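Local coordinates for protein beta-galactosidase (Marinomonas sp. ef1, PDB 6Y2K) that hydrolyses terminal beta-D-galactose units from beta-galactosides, as a cold-active GH42 enzyme assembled into a hexamer, at residues 533-538 and 544-549; 436-441 and 580-585; 548-553 and 561-566. One frame throughout, in Å; residues are numbered along the deposited sequence.

All three contacts lie in the trimerisation domain, a region distinct from the TIM barrel that carries the active site in GH42 enzymes. Interaction 1 sits in the middle: its hairpin strand 544-547 runs beside strand 581-583 of interaction 2, with K545 N bonded to D584 OD2 at 2.9 Å, and its other strand, 536-538, is joined to interaction 3 through S538 O and K562 N, 2.8 Å apart. Centres are about 8 Å apart for interactions 1 and 3, about 11 Å for 1 and 2. Interactions 2 and 3, with centres about 14 Å apart, meet where W549 O accepts from C582 N at 3.1 Å. H548 and W549 belong to both interactions 1 and 3.

Interaction 1: residues 533-538 and 544-549; sequences TQPAVS and GKLKHW
V537 and G544 form a hydrogen-bonded antiparallel pair, V537 N to G544 O at 2.8 Å and G544 N to V537 O at 3.0 Å; A536 and K545 make the adjoining non-hydrogen-bonded pair, and a third bond runs from L546 N to P535 O at 3.0 Å. The short strand axes meet at 127° rather than near 180°, so the two strands are strongly twisted against each other. On one side of the backbone the L546 isobutyl group fits between two apolar neighbours: CD1 lies against P535 CD (3.7 Å), and CD2 meets V537 CG2 (3.7 Å), the valine and leucine side chains crossing at about a right angle. With chi1 at 70°, L546 CG stands between its own backbone N and carbonyl carbon, close to P535 O and CB, and from there the two methyls branch to these contacts. The arrangement is a beta hairpin within the larger mixed sheet of the trimerisation domain, and L546 also touches S581 on the next strand. On the other side Q534 runs alongside K547, its CG 3.8 Å from K547 CB, while the extended K545 chain crosses Q534 at about a right angle and places CD 4.0 Å from Q534 OE1. E531 O holds the amide nitrogen of Q534. A water donates to T533 O and accepts from H548 N (2.9 Å), carrying the connection past the paired residues.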
ATOM      1  N   THR A 533     -10.880 -11.668  11.543  1.00 16.23           N
ATOM      2  CA  THR A 533     -12.041 -12.376  11.011  1.00 16.16           C
ATOM      3  C   THR A 533     -13.320 -11.745  11.567  1.00 16.01           C
ATOM      4  O   THR A 533     -13.628 -11.885  12.747  1.00 15.73           O
ATOM      5  CB  THR A 533     -11.956 -13.891  11.304  1.00 15.86           C
ATOM      6  OG1 THR A 533     -10.760 -14.410  10.709  1.00 15.98           O
ATOM      7  CG2 THR A 533     -13.156 -14.649  10.735  1.00 15.82           C
ATOM      8  N   GLN A 534     -14.045 -11.048  10.690  1.00 15.84           N
ATOM      9  CA  GLN A 534     -15.219 -10.253  11.020  1.00 16.10           C
ATOM     10  C   GLN A 534     -16.391 -10.666  10.115  1.00 15.78           C
ATOM     11  O   GLN A 534     -16.573 -10.108   9.027  1.00 16.43           O
ATOM     12  CB  GLN A 534     -14.881  -8.768  10.871  1.00 16.19           C
ATOM     13  CG  GLN A 534     -13.794  -8.326  11.838  1.00 16.60           C
ATOM     14  CD  GLN A 534     -13.538  -6.823  11.864  1.00 17.55           C
ATOM     15  OE1 GLN A 534     -14.319  -6.026  11.334  1.00 18.24           O
ATOM     16  NE2 GLN A 534     -12.427  -6.430  12.494  1.00 17.16           N
ATOM     17  N   PRO A 535     -17.174 -11.676  10.544  1.00 15.69           N
ATOM     18  CA  PRO A 535     -18.282 -12.200   9.731  1.00 15.30           C
ATOM     19  C   PRO A 535     -19.316 -11.160   9.278  1.00 15.14           C
ATOM     20  O   PRO A 535     -19.614 -10.205  10.021  1.00 14.92           O
ATOM     21  CB  PRO A 535     -18.936 -13.225  10.666  1.00 15.63           C
ATOM     22  CG  PRO A 535     -17.818 -13.706  11.524  1.00 15.78           C
ATOM     23  CD  PRO A 535     -16.968 -12.488  11.760  1.00 15.61           C
ATOM     24  N   ALA A 536     -19.865 -11.361   8.078  1.00 14.44           N
ATOM     25  CA  ALA A 536     -20.843 -10.452   7.504  1.00 14.38           C
ATOM     26  C   ALA A 536     -22.197 -10.609   8.205  1.00 14.52           C
ATOM     27  O   ALA A 536     -22.556 -11.705   8.649  1.00 14.66           O
ATOM     28  CB  ALA A 536     -20.986 -10.688   6.007  1.00 14.49           C
ATOM     29  N   VAL A 537     -22.904  -9.492   8.320  1.00 14.22           N
ATOM     30  CA  VAL A 537     -24.219  -9.410   8.938  1.00 14.66           C
ATOM     31  C   VAL A 537     -25.178  -8.761   7.935  1.00 14.92           C
ATOM     32  O   VAL A 537     -24.793  -7.850   7.204  1.00 14.82           O
ATOM     33  CB  VAL A 537     -24.154  -8.579  10.240  1.00 14.90           C
ATOM     34  CG1 VAL A 537     -25.536  -8.387  10.854  1.00 15.23           C
ATOM     35  CG2 VAL A 537     -23.219  -9.248  11.240  1.00 15.32           C
ATOM     36  N   SER A 538     -26.418  -9.249   7.909  1.00 15.17           N
ATOM     37  CA  SER A 538     -27.483  -8.703   7.072  1.00 15.73           C
ATOM     38  C   SER A 538     -28.803  -8.851   7.836  1.00 15.99           C
ATOM     39  O   SER A 538     -28.787  -9.275   8.986  1.00 16.16           O
ATOM     40  CB  SER A 538     -27.522  -9.434   5.726  1.00 15.95           C
ATOM     41  OG  SER A 538     -27.771 -10.817   5.895  1.00 16.62           O
ATOM     42  N   GLY A 544     -23.590  -5.072   7.550  1.00 16.14           N
ATOM     43  CA  GLY A 544     -22.294  -4.687   8.074  1.00 16.60           C
ATOM     44  C   GLY A 544     -21.525  -5.915   8.507  1.00 16.42           C
ATOM     45  O   GLY A 544     -21.664  -6.980   7.897  1.00 15.87           O
ATOM     46  N   LYS A 545     -20.725  -5.759   9.558  1.00 16.63           N
ATOM     47  CA  LYS A 545     -19.940  -6.848  10.122  1.00 17.77           C
ATOM     48  C   LYS A 545     -20.118  -6.956  11.632  1.00 17.21           C
ATOM     49  O   LYS A 545     -20.584  -6.019  12.301  1.00 16.25           O
ATOM     50  CB  LYS A 545     -18.456  -6.648   9.810  1.00 19.23           C
ATOM     51  CG  LYS A 545     -18.147  -6.496   8.332  1.00 21.79           C
ATOM     52  CD  LYS A 545     -16.661  -6.272   8.111  1.00 24.28           C
ATOM     53  CE  LYS A 545     -16.301  -6.344   6.639  1.00 26.90           C
ATOM     54  NZ  LYS A 545     -14.902  -5.866   6.456  1.00 29.59           N
ATOM     55  N   LEU A 546     -19.741  -8.126  12.144  1.00 16.51           N
ATOM     56  CA  LEU A 546     -19.556  -8.363  13.568  1.00 16.43           C
ATOM     57  C   LEU A 546     -18.095  -8.715  13.818  1.00 16.64           C
ATOM     58  O   LEU A 546     -17.409  -9.201  12.921  1.00 16.41           O
ATOM     59  CB  LEU A 546     -20.470  -9.485  14.046  1.00 16.22           C
ATOM     60  CG  LEU A 546     -20.172 -10.923  13.595  1.00 15.86           C
ATOM     61  CD1 LEU A 546     -19.237 -11.645  14.565  1.00 15.99           C
ATOM     62  CD2 LEU A 546     -21.479 -11.681  13.468  1.00 15.97           C
ATOM     63  N   LYS A 547     -17.632  -8.480  15.043  1.00 17.11           N
ATOM     64  CA  LYS A 547     -16.261  -8.780  15.441  1.00 17.30           C
ATOM     65  C   LYS A 547     -16.190  -9.266  16.882  1.00 16.83           C
ATOM     66  O   LYS A 547     -17.094  -9.004  17.675  1.00 16.93           O
ATOM     67  CB  LYS A 547     -15.365  -7.551  15.262  1.00 18.68           C
ATOM     68  CG  LYS A 547     -15.848  -6.289  15.956  1.00 19.96           C
ATOM     69  CD  LYS A 547     -15.055  -5.074  15.476  1.00 21.27           C
ATOM     70  CE  LYS A 547     -15.514  -3.789  16.164  1.00 22.20           C
ATOM     71  NZ  LYS A 547     -14.593  -2.651  15.849  1.00 23.40           N
ATOM     72  N   HIS A 548     -15.133 -10.015  17.187  1.00 16.23           N
ATOM     73  CA  HIS A 548     -14.712 -10.381  18.558  1.00 16.55           C
ATOM     74  C   HIS A 548     -15.513 -11.477  19.247  1.00 16.15           C
ATOM     75  O   HIS A 548     -14.922 -12.390  19.849  1.00 16.40           O
ATOM     76  CB  HIS A 548     -14.635  -9.156  19.498  1.00 17.00           C
ATOM     77  CG  HIS A 548     -13.828  -8.019  18.953  1.00 17.25           C
ATOM     78  ND1 HIS A 548     -14.062  -6.707  19.309  1.00 17.69           N
ATOM     79  CD2 HIS A 548     -12.788  -7.995  18.084  1.00 17.33           C
ATOM     80  CE1 HIS A 548     -13.204  -5.925  18.678  1.00 17.62           C
ATOM     81  NE2 HIS A 548     -12.420  -6.681  17.931  1.00 17.55           N
ATOM     82  N   TRP A 549     -16.839 -11.363  19.197  1.00 15.80           N
ATOM     83  CA  TRP A 549     -17.747 -12.224  19.942  1.00 15.40           C
ATOM     84  C   TRP A 549     -18.970 -12.540  19.077  1.00 15.11           C
ATOM     85  O   TRP A 549     -19.634 -11.639  18.584  1.00 14.54           O
ATOM     86  CB  TRP A 549     -18.175 -11.507  21.219  1.00 15.13           C
ATOM     87  CG  TRP A 549     -18.814 -12.394  22.219  1.00 15.03           C
ATOM     88  CD1 TRP A 549     -20.151 -12.599  22.404  1.00 15.35           C
ATOM     89  CD2 TRP A 549     -18.147 -13.209  23.180  1.00 15.06           C
ATOM     90  NE1 TRP A 549     -20.360 -13.496  23.423  1.00 15.16           N
ATOM     91  CE2 TRP A 549     -19.144 -13.884  23.920  1.00 15.27           C
ATOM     92  CE3 TRP A 549     -16.798 -13.435  23.488  1.00 15.28           C
ATOM     93  CZ2 TRP A 549     -18.837 -14.771  24.963  1.00 15.42           C
ATOM     94  CZ3 TRP A 549     -16.489 -14.316  24.518  1.00 15.38           C
ATOM     95  CH2 TRP A 549     -17.510 -14.977  25.246  1.00 15.37           C
TER
HETATM   96  O   HOH W   1     -13.411 -10.229  14.872  1.00 13.03           O
HETATM   97  O   HOH W   2     -12.396  -3.190  13.254  1.00 48.09           O

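Interaction 2: residues 436-441 and 580-585; sequences FFWCYR and GSCIDN
The W438 indole lies over C582, with the cysteine sulfur over the face of the six-membered ring, displaced toward its CE3-CD2 side: SG is 3.9 Å from the centroid of that W438 ring and 11° off its normal, a sulfur-aromatic contact. C582 CB sits over the same face, farther off the normal, and adds a CH-pi contact; its closest approach is 3.6 Å, to W438 CZ3. At the rim, I583 O is in the ring plane, 3.8 Å from W438 CZ3. W438 CG is anti to the backbone N (chi1 175°), and from there the indole bridges the gap between helix 435-448 and strand 581-583, whose short axes stay 10.7 Å apart at 45°. This is helix-on-sheet packing in the alpha/beta trimerisation domain: the helix meets a strand that is outermost in the mixed sheet within this chain, through one large aromatic side chain. C582 is the centre of an inverse gamma turn, with a weak bond from I583 N to S581 O. P471 O takes the indole NE1, fixing the rotation of the ring, and L588 of helix 585-598 also packs on W438. Farther along, a water donates to R441 O (2.7 Å) and accepts from N585 ND2 (3.0 Å).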
ATOM      1  N   PHE A 436     -15.397  -2.841  29.135  1.00 15.02           N
ATOM      2  CA  PHE A 436     -15.357  -1.382  29.090  1.00 15.00           C
ATOM      3  C   PHE A 436     -15.366  -0.845  27.653  1.00 14.47           C
ATOM      4  O   PHE A 436     -16.077   0.122  27.355  1.00 14.13           O
ATOM      5  CB  PHE A 436     -14.142  -0.832  29.852  1.00 15.13           C
ATOM      6  CG  PHE A 436     -14.201   0.650  30.063  1.00 14.99           C
ATOM      7  CD1 PHE A 436     -13.816   1.526  29.057  1.00 14.98           C
ATOM      8  CD2 PHE A 436     -14.680   1.169  31.253  1.00 15.29           C
ATOM      9  CE1 PHE A 436     -13.892   2.892  29.247  1.00 15.05           C
ATOM     10  CE2 PHE A 436     -14.760   2.536  31.450  1.00 15.18           C
ATOM     11  CZ  PHE A 436     -14.362   3.397  30.447  1.00 15.23           C
ATOM     12  N   PHE A 437     -14.579  -1.468  26.771  1.00 14.39           N
ATOM     13  CA  PHE A 437     -14.504  -1.032  25.372  1.00 14.36           C
ATOM     14  C   PHE A 437     -15.884  -1.169  24.716  1.00 13.91           C
ATOM     15  O   PHE A 437     -16.334  -0.269  24.015  1.00 14.00           O
ATOM     16  CB  PHE A 437     -13.500  -1.860  24.555  1.00 14.74           C
ATOM     17  CG  PHE A 437     -12.046  -1.672  24.923  1.00 15.33           C
ATOM     18  CD1 PHE A 437     -11.624  -1.033  26.095  1.00 15.57           C
ATOM     19  CD2 PHE A 437     -11.072  -2.239  24.098  1.00 15.76           C
ATOM     20  CE1 PHE A 437     -10.273  -0.931  26.402  1.00 15.70           C
ATOM     21  CE2 PHE A 437      -9.724  -2.136  24.405  1.00 15.82           C
ATOM     22  CZ  PHE A 437      -9.326  -1.482  25.559  1.00 15.97           C
ATOM     23  N   TRP A 438     -16.531  -2.307  24.938  1.00 13.93           N
ATOM     24  CA  TRP A 438     -17.852  -2.582  24.363  1.00 13.78           C
ATOM     25  C   TRP A 438     -18.890  -1.567  24.860  1.00 13.82           C
ATOM     26  O   TRP A 438     -19.639  -1.018  24.050  1.00 13.26           O
ATOM     27  CB  TRP A 438     -18.281  -4.024  24.669  1.00 13.97           C
ATOM     28  CG  TRP A 438     -19.677  -4.379  24.215  1.00 13.68           C
ATOM     29  CD1 TRP A 438     -20.698  -4.785  25.007  1.00 13.70           C
ATOM     30  CD2 TRP A 438     -20.191  -4.358  22.872  1.00 13.92           C
ATOM     31  NE1 TRP A 438     -21.825  -5.019  24.257  1.00 14.17           N
ATOM     32  CE2 TRP A 438     -21.546  -4.766  22.941  1.00 13.94           C
ATOM     33  CE3 TRP A 438     -19.646  -4.029  21.623  1.00 13.73           C
ATOM     34  CZ2 TRP A 438     -22.369  -4.868  21.799  1.00 13.98           C
ATOM     35  CZ3 TRP A 438     -20.462  -4.122  20.485  1.00 13.90           C
ATOM     36  CH2 TRP A 438     -21.815  -4.527  20.588  1.00 14.03           C
ATOM     37  N   CYS A 439     -18.900  -1.297  26.172  1.00 13.92           N
ATOM     38  CA  CYS A 439     -19.794  -0.279  26.750  1.00 14.01           C
ATOM     39  C   CYS A 439     -19.540   1.095  26.116  1.00 13.88           C
ATOM     40  O   CYS A 439     -20.481   1.790  25.703  1.00 13.71           O
ATOM     41  CB  CYS A 439     -19.642  -0.191  28.274  1.00 14.16           C
ATOM     42  SG  CYS A 439     -20.246  -1.607  29.228  1.00 14.20           S
ATOM     43  N   TYR A 440     -18.262   1.447  25.993  1.00 13.44           N
ATOM     44  CA  TYR A 440     -17.849   2.724  25.413  1.00 13.47           C
ATOM     45  C   TYR A 440     -18.273   2.850  23.949  1.00 13.44           C
ATOM     46  O   TYR A 440     -18.732   3.902  23.542  1.00 13.40           O
ATOM     47  CB  TYR A 440     -16.328   2.897  25.519  1.00 13.32           C
ATOM     48  CG  TYR A 440     -15.832   4.286  25.211  1.00 13.35           C
ATOM     49  CD1 TYR A 440     -15.487   4.656  23.910  1.00 13.35           C
ATOM     50  CD2 TYR A 440     -15.687   5.234  26.220  1.00 13.36           C
ATOM     51  CE1 TYR A 440     -15.020   5.932  23.630  1.00 13.29           C
ATOM     52  CE2 TYR A 440     -15.209   6.507  25.946  1.00 13.27           C
ATOM     53  CZ  TYR A 440     -14.887   6.853  24.650  1.00 13.16           C
ATOM     54  OH  TYR A 440     -14.403   8.110  24.382  1.00 13.59           O
ATOM     55  N   ARG A 441     -18.121   1.777  23.174  1.00 13.35           N
ATOM     56  CA  ARG A 441     -18.510   1.796  21.750  1.00 13.71           C
ATOM     57  C   ARG A 441     -20.039   1.787  21.537  1.00 13.76           C
ATOM     58  O   ARG A 441     -20.528   2.382  20.566  1.00 13.74           O
ATOM     59  CB  ARG A 441     -17.834   0.659  20.982  1.00 13.74           C
ATOM     60  CG  ARG A 441     -16.313   0.748  20.948  1.00 13.93           C
ATOM     61  CD  ARG A 441     -15.810   2.003  20.254  1.00 14.30           C
ATOM     62  NE  ARG A 441     -14.357   2.164  20.354  1.00 14.27           N
ATOM     63  CZ  ARG A 441     -13.684   3.243  19.949  1.00 14.86           C
ATOM     64  NH1 ARG A 441     -14.310   4.277  19.391  1.00 15.38           N
ATOM     65  NH2 ARG A 441     -12.365   3.295  20.087  1.00 14.47           N
ATOM     66  N   GLY A 580     -26.539 -10.855  20.207  1.00 15.32           N
ATOM     67  CA  GLY A 580     -25.616 -11.947  20.510  1.00 15.41           C
ATOM     68  C   GLY A 580     -24.213 -11.831  19.934  1.00 15.59           C
ATOM     69  O   GLY A 580     -23.360 -12.655  20.257  1.00 15.47           O
ATOM     70  N   SER A 581     -23.971 -10.841  19.067  1.00 15.47           N
ATOM     71  CA  SER A 581     -22.630 -10.585  18.524  1.00 15.38           C
ATOM     72  C   SER A 581     -22.273  -9.111  18.648  1.00 15.37           C
ATOM     73  O   SER A 581     -23.174  -8.256  18.663  1.00 15.68           O
ATOM     74  CB  SER A 581     -22.546 -11.009  17.054  1.00 15.38           C
ATOM     75  OG  SER A 581     -22.826 -12.400  16.891  1.00 15.01           O
ATOM     76  N   CYS A 582     -20.971  -8.821  18.746  1.00 15.20           N
ATOM     77  CA  CYS A 582     -20.485  -7.437  18.824  1.00 15.94           C
ATOM     78  C   CYS A 582     -20.460  -6.801  17.428  1.00 16.04           C
ATOM     79  O   CYS A 582     -19.437  -6.760  16.731  1.00 16.29           O
ATOM     80  CB  CYS A 582     -19.134  -7.338  19.537  1.00 15.94           C
ATOM     81  SG  CYS A 582     -19.217  -7.871  21.270  1.00 16.32           S
ATOM     82  N   ILE A 583     -21.638  -6.338  17.033  1.00 16.21           N
ATOM     83  CA  ILE A 583     -21.848  -5.693  15.740  1.00 15.92           C
ATOM     84  C   ILE A 583     -21.073  -4.381  15.647  1.00 15.65           C
ATOM     85  O   ILE A 583     -20.774  -3.745  16.670  1.00 15.67           O
ATOM     86  CB  ILE A 583     -23.351  -5.483  15.445  1.00 15.89           C
ATOM     87  CG1 ILE A 583     -24.043  -4.665  16.552  1.00 15.95           C
ATOM     88  CG2 ILE A 583     -24.026  -6.837  15.249  1.00 16.57           C
ATOM     89  CD1 ILE A 583     -25.499  -4.338  16.298  1.00 15.99           C
ATOM     90  N   ASP A 584     -20.729  -3.998  14.420  1.00 15.23           N
ATOM     91  CA  ASP A 584     -19.920  -2.796  14.169  1.00 15.15           C
ATOM     92  C   ASP A 584     -20.674  -1.484  14.435  1.00 14.82           C
ATOM     93  O   ASP A 584     -21.891  -1.481  14.695  1.00 15.10           O
ATOM     94  CB  ASP A 584     -19.288  -2.833  12.754  1.00 15.17           C
ATOM     95  CG  ASP A 584     -20.307  -2.690  11.612  1.00 15.43           C
ATOM     96  OD1 ASP A 584     -21.419  -2.142  11.801  1.00 15.35           O
ATOM     97  OD2 ASP A 584     -19.970  -3.126  10.486  1.00 15.21           O
ATOM     98  N   ASN A 585     -19.945  -0.373  14.382  1.00 14.55           N
ATOM     99  CA  ASN A 585     -20.515   0.955  14.662  1.00 14.92           C
ATOM    100  C   ASN A 585     -21.745   1.297  13.795  1.00 14.78           C
ATOM    101  O   ASN A 585     -22.729   1.858  14.294  1.00 14.76           O
ATOM    102  CB  ASN A 585     -19.421   2.030  14.511  1.00 15.10           C
ATOM    103  CG  ASN A 585     -19.962   3.449  14.591  1.00 15.01           C
ATOM    104  OD1 ASN A 585     -20.197   4.087  13.562  1.00 15.81           O
ATOM    105  ND2 ASN A 585     -20.164   3.945  15.797  1.00 14.72           N
TER
HETATM  106  O   HOH W   3     -19.113   2.774  18.303  1.00 11.84           O

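Interaction 3: residues 548-553 and 561-566; sequences HWHEQI and LKDDGG
H550 and D563 are joined by a histidine-carboxylate hydrogen bond, the one direct contact between residues 548-553 and 561-566, which lie on neighbouring parts of the trimerisation domain; the two backbones stay well apart, with H550 CA and D563 CA 9.4 Å from each other. Along the second segment, L561 turns the chain at a corner and packs its side chain on V569 and L570 of strand 568-573. K562 follows and packs on Y604 of the third subunit, another copy of this protein. D563 then directs its side chain toward the first segment: rotation about its CA-CB bond to a chi1 of 66° brings the carboxylate round to the histidine, and OD2 receives H550 NE2 at 2.7 Å with an N-H...O angle of 155°. The acceptor is essentially in the imidazole plane and uses the anti lone pair of OD2, yet the carboxylate is turned 71° from the ring, so the two flat groups meet at a steep angle. H550 ND1 has its own partner, D527 OD2. A ring gripped by carboxylates at both nitrogens cannot easily rotate, and the pairing would probably favour the doubly protonated form. The other D563 oxygen, OD1, takes the backbone N of N567. D564 makes backbone hydrogen bonds to the third subunit and packs on its P607, which places this bend at a subunit interface. G565 and G566 complete a type I turn begun at D563, and G566 N closes it on D563 O at 2.9 Å.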
ATOM      1  N   HIS A 548     -15.133 -10.015  17.187  1.00 16.23           N
ATOM      2  CA  HIS A 548     -14.712 -10.381  18.558  1.00 16.55           C
ATOM      3  C   HIS A 548     -15.513 -11.477  19.247  1.00 16.15           C
ATOM      4  O   HIS A 548     -14.922 -12.390  19.849  1.00 16.40           O
ATOM      5  CB  HIS A 548     -14.635  -9.156  19.498  1.00 17.00           C
ATOM      6  CG  HIS A 548     -13.828  -8.019  18.953  1.00 17.25           C
ATOM      7  ND1 HIS A 548     -14.062  -6.707  19.309  1.00 17.69           N
ATOM      8  CD2 HIS A 548     -12.788  -7.995  18.084  1.00 17.33           C
ATOM      9  CE1 HIS A 548     -13.204  -5.925  18.678  1.00 17.62           C
ATOM     10  NE2 HIS A 548     -12.420  -6.681  17.931  1.00 17.55           N
ATOM     11  N   TRP A 549     -16.839 -11.363  19.197  1.00 15.80           N
ATOM     12  CA  TRP A 549     -17.747 -12.224  19.942  1.00 15.40           C
ATOM     13  C   TRP A 549     -18.970 -12.540  19.077  1.00 15.11           C
ATOM     14  O   TRP A 549     -19.634 -11.639  18.584  1.00 14.54           O
ATOM     15  CB  TRP A 549     -18.175 -11.507  21.219  1.00 15.13           C
ATOM     16  CG  TRP A 549     -18.814 -12.394  22.219  1.00 15.03           C
ATOM     17  CD1 TRP A 549     -20.151 -12.599  22.404  1.00 15.35           C
ATOM     18  CD2 TRP A 549     -18.147 -13.209  23.180  1.00 15.06           C
ATOM     19  NE1 TRP A 549     -20.360 -13.496  23.423  1.00 15.16           N
ATOM     20  CE2 TRP A 549     -19.144 -13.884  23.920  1.00 15.27           C
ATOM     21  CE3 TRP A 549     -16.798 -13.435  23.488  1.00 15.28           C
ATOM     22  CZ2 TRP A 549     -18.837 -14.771  24.963  1.00 15.42           C
ATOM     23  CZ3 TRP A 549     -16.489 -14.316  24.518  1.00 15.38           C
ATOM     24  CH2 TRP A 549     -17.510 -14.977  25.246  1.00 15.37           C
ATOM     25  N   HIS A 550     -19.243 -13.830  18.909  1.00 14.97           N
ATOM     26  CA  HIS A 550     -20.183 -14.327  17.905  1.00 14.94           C
ATOM     27  C   HIS A 550     -20.924 -15.528  18.492  1.00 14.91           C
ATOM     28  O   HIS A 550     -20.483 -16.671  18.365  1.00 14.92           O
ATOM     29  CB  HIS A 550     -19.384 -14.675  16.627  1.00 14.88           C
ATOM     30  CG  HIS A 550     -20.198 -15.199  15.482  1.00 14.65           C
ATOM     31  ND1 HIS A 550     -19.695 -16.122  14.589  1.00 14.80           N
ATOM     32  CD2 HIS A 550     -21.446 -14.899  15.050  1.00 14.53           C
ATOM     33  CE1 HIS A 550     -20.609 -16.388  13.671  1.00 14.85           C
ATOM     34  NE2 HIS A 550     -21.678 -15.651  13.921  1.00 14.82           N
ATOM     35  N   GLU A 551     -22.039 -15.257  19.165  1.00 15.35           N
ATOM     36  CA  GLU A 551     -22.810 -16.320  19.827  1.00 15.17           C
ATOM     37  C   GLU A 551     -23.611 -17.127  18.825  1.00 15.38           C
ATOM     38  O   GLU A 551     -24.251 -16.555  17.946  1.00 15.86           O
ATOM     39  CB  GLU A 551     -23.741 -15.743  20.901  1.00 15.14           C
ATOM     40  CG  GLU A 551     -22.991 -15.259  22.125  1.00 15.22           C
ATOM     41  CD  GLU A 551     -23.816 -14.404  23.060  1.00 15.08           C
ATOM     42  OE1 GLU A 551     -25.046 -14.247  22.844  1.00 15.20           O
ATOM     43  OE2 GLU A 551     -23.211 -13.891  24.028  1.00 14.84           O
ATOM     44  N   GLN A 552     -23.559 -18.450  18.962  1.00 15.67           N
ATOM     45  CA  GLN A 552     -24.370 -19.379  18.180  1.00 16.22           C
ATOM     46  C   GLN A 552     -25.660 -19.610  18.972  1.00 16.55           C
ATOM     47  O   GLN A 552     -25.616 -20.197  20.063  1.00 16.99           O
ATOM     48  CB  GLN A 552     -23.620 -20.696  17.974  1.00 16.44           C
ATOM     49  CG  GLN A 552     -24.383 -21.740  17.169  1.00 16.87           C
ATOM     50  CD  GLN A 552     -23.628 -23.057  17.065  1.00 17.30           C
ATOM     51  OE1 GLN A 552     -22.477 -23.096  16.605  1.00 19.12           O
ATOM     52  NE2 GLN A 552     -24.271 -24.136  17.471  1.00 15.98           N
ATOM     53  N   ILE A 553     -26.792 -19.162  18.423  1.00 16.56           N
ATOM     54  CA  ILE A 553     -28.051 -19.048  19.174  1.00 16.58           C
ATOM     55  C   ILE A 553     -29.183 -19.821  18.492  1.00 18.20           C
ATOM     56  O   ILE A 553     -29.285 -19.836  17.261  1.00 17.75           O
ATOM     57  CB  ILE A 553     -28.452 -17.564  19.333  1.00 16.15           C
ATOM     58  CG1 ILE A 553     -27.460 -16.839  20.257  1.00 15.94           C
ATOM     59  CG2 ILE A 553     -29.869 -17.405  19.893  1.00 16.06           C
ATOM     60  CD1 ILE A 553     -27.572 -15.327  20.231  1.00 15.75           C
ATOM     61  N   LEU A 561     -31.303  -9.007  12.662  1.00 16.56           N
ATOM     62  CA  LEU A 561     -30.003  -9.179  12.008  1.00 16.23           C
ATOM     63  C   LEU A 561     -29.579 -10.643  12.112  1.00 16.65           C
ATOM     64  O   LEU A 561     -29.836 -11.285  13.129  1.00 16.14           O
ATOM     65  CB  LEU A 561     -28.932  -8.305  12.672  1.00 15.98           C
ATOM     66  CG  LEU A 561     -29.129  -6.784  12.673  1.00 15.74           C
ATOM     67  CD1 LEU A 561     -28.073  -6.108  13.531  1.00 15.59           C
ATOM     68  CD2 LEU A 561     -29.086  -6.211  11.266  1.00 15.82           C
ATOM     69  N   LYS A 562     -28.924 -11.155  11.071  1.00 16.89           N
ATOM     70  CA  LYS A 562     -28.410 -12.519  11.042  1.00 18.53           C
ATOM     71  C   LYS A 562     -27.066 -12.562  10.328  1.00 17.98           C
ATOM     72  O   LYS A 562     -26.772 -11.693   9.522  1.00 18.37           O
ATOM     73  CB  LYS A 562     -29.372 -13.434  10.285  1.00 20.34           C
ATOM     74  CG  LYS A 562     -30.786 -13.465  10.837  1.00 21.96           C
ATOM     75  CD  LYS A 562     -31.649 -14.543  10.198  1.00 23.21           C
ATOM     76  CE  LYS A 562     -31.794 -14.349   8.702  1.00 24.74           C
ATOM     77  NZ  LYS A 562     -33.049 -14.973   8.199  1.00 26.06           N
ATOM     78  N   ASP A 563     -26.267 -13.588  10.602  1.00 18.46           N
ATOM     79  CA  ASP A 563     -25.033 -13.829   9.825  1.00 18.40           C
ATOM     80  C   ASP A 563     -25.342 -14.583   8.520  1.00 18.86           C
ATOM     81  O   ASP A 563     -26.503 -14.931   8.271  1.00 18.22           O
ATOM     82  CB  ASP A 563     -23.933 -14.490  10.677  1.00 18.32           C
ATOM     83  CG  ASP A 563     -24.263 -15.898  11.143  1.00 18.68           C
ATOM     84  OD1 ASP A 563     -25.050 -16.631  10.497  1.00 17.99           O
ATOM     85  OD2 ASP A 563     -23.686 -16.274  12.191  1.00 19.20           O
ATOM     86  N   ASP A 564     -24.325 -14.830   7.693  1.00 19.54           N
ATOM     87  CA  ASP A 564     -24.543 -15.502   6.390  1.00 20.65           C
ATOM     88  C   ASP A 564     -25.060 -16.940   6.510  1.00 20.53           C
ATOM     89  O   ASP A 564     -25.732 -17.421   5.597  1.00 20.66           O
ATOM     90  CB  ASP A 564     -23.275 -15.501   5.516  1.00 21.24           C
ATOM     91  CG  ASP A 564     -23.010 -14.153   4.827  1.00 22.17           C
ATOM     92  OD1 ASP A 564     -23.797 -13.183   4.952  1.00 22.13           O
ATOM     93  OD2 ASP A 564     -21.977 -14.081   4.131  1.00 22.42           O
ATOM     94  N   GLY A 565     -24.761 -17.609   7.623  1.00 20.02           N
ATOM     95  CA  GLY A 565     -25.340 -18.919   7.926  1.00 20.44           C
ATOM     96  C   GLY A 565     -26.770 -18.886   8.453  1.00 20.51           C
ATOM     97  O   GLY A 565     -27.319 -19.935   8.803  1.00 21.36           O
ATOM     98  N   GLY A 566     -27.373 -17.697   8.531  1.00 20.22           N
ATOM     99  CA  GLY A 566     -28.726 -17.530   9.049  1.00 20.24           C
ATOM    100  C   GLY A 566     -28.856 -17.584  10.563  1.00 20.17           C
ATOM    101  O   GLY A 566     -29.985 -17.610  11.075  1.00 21.32           O
TER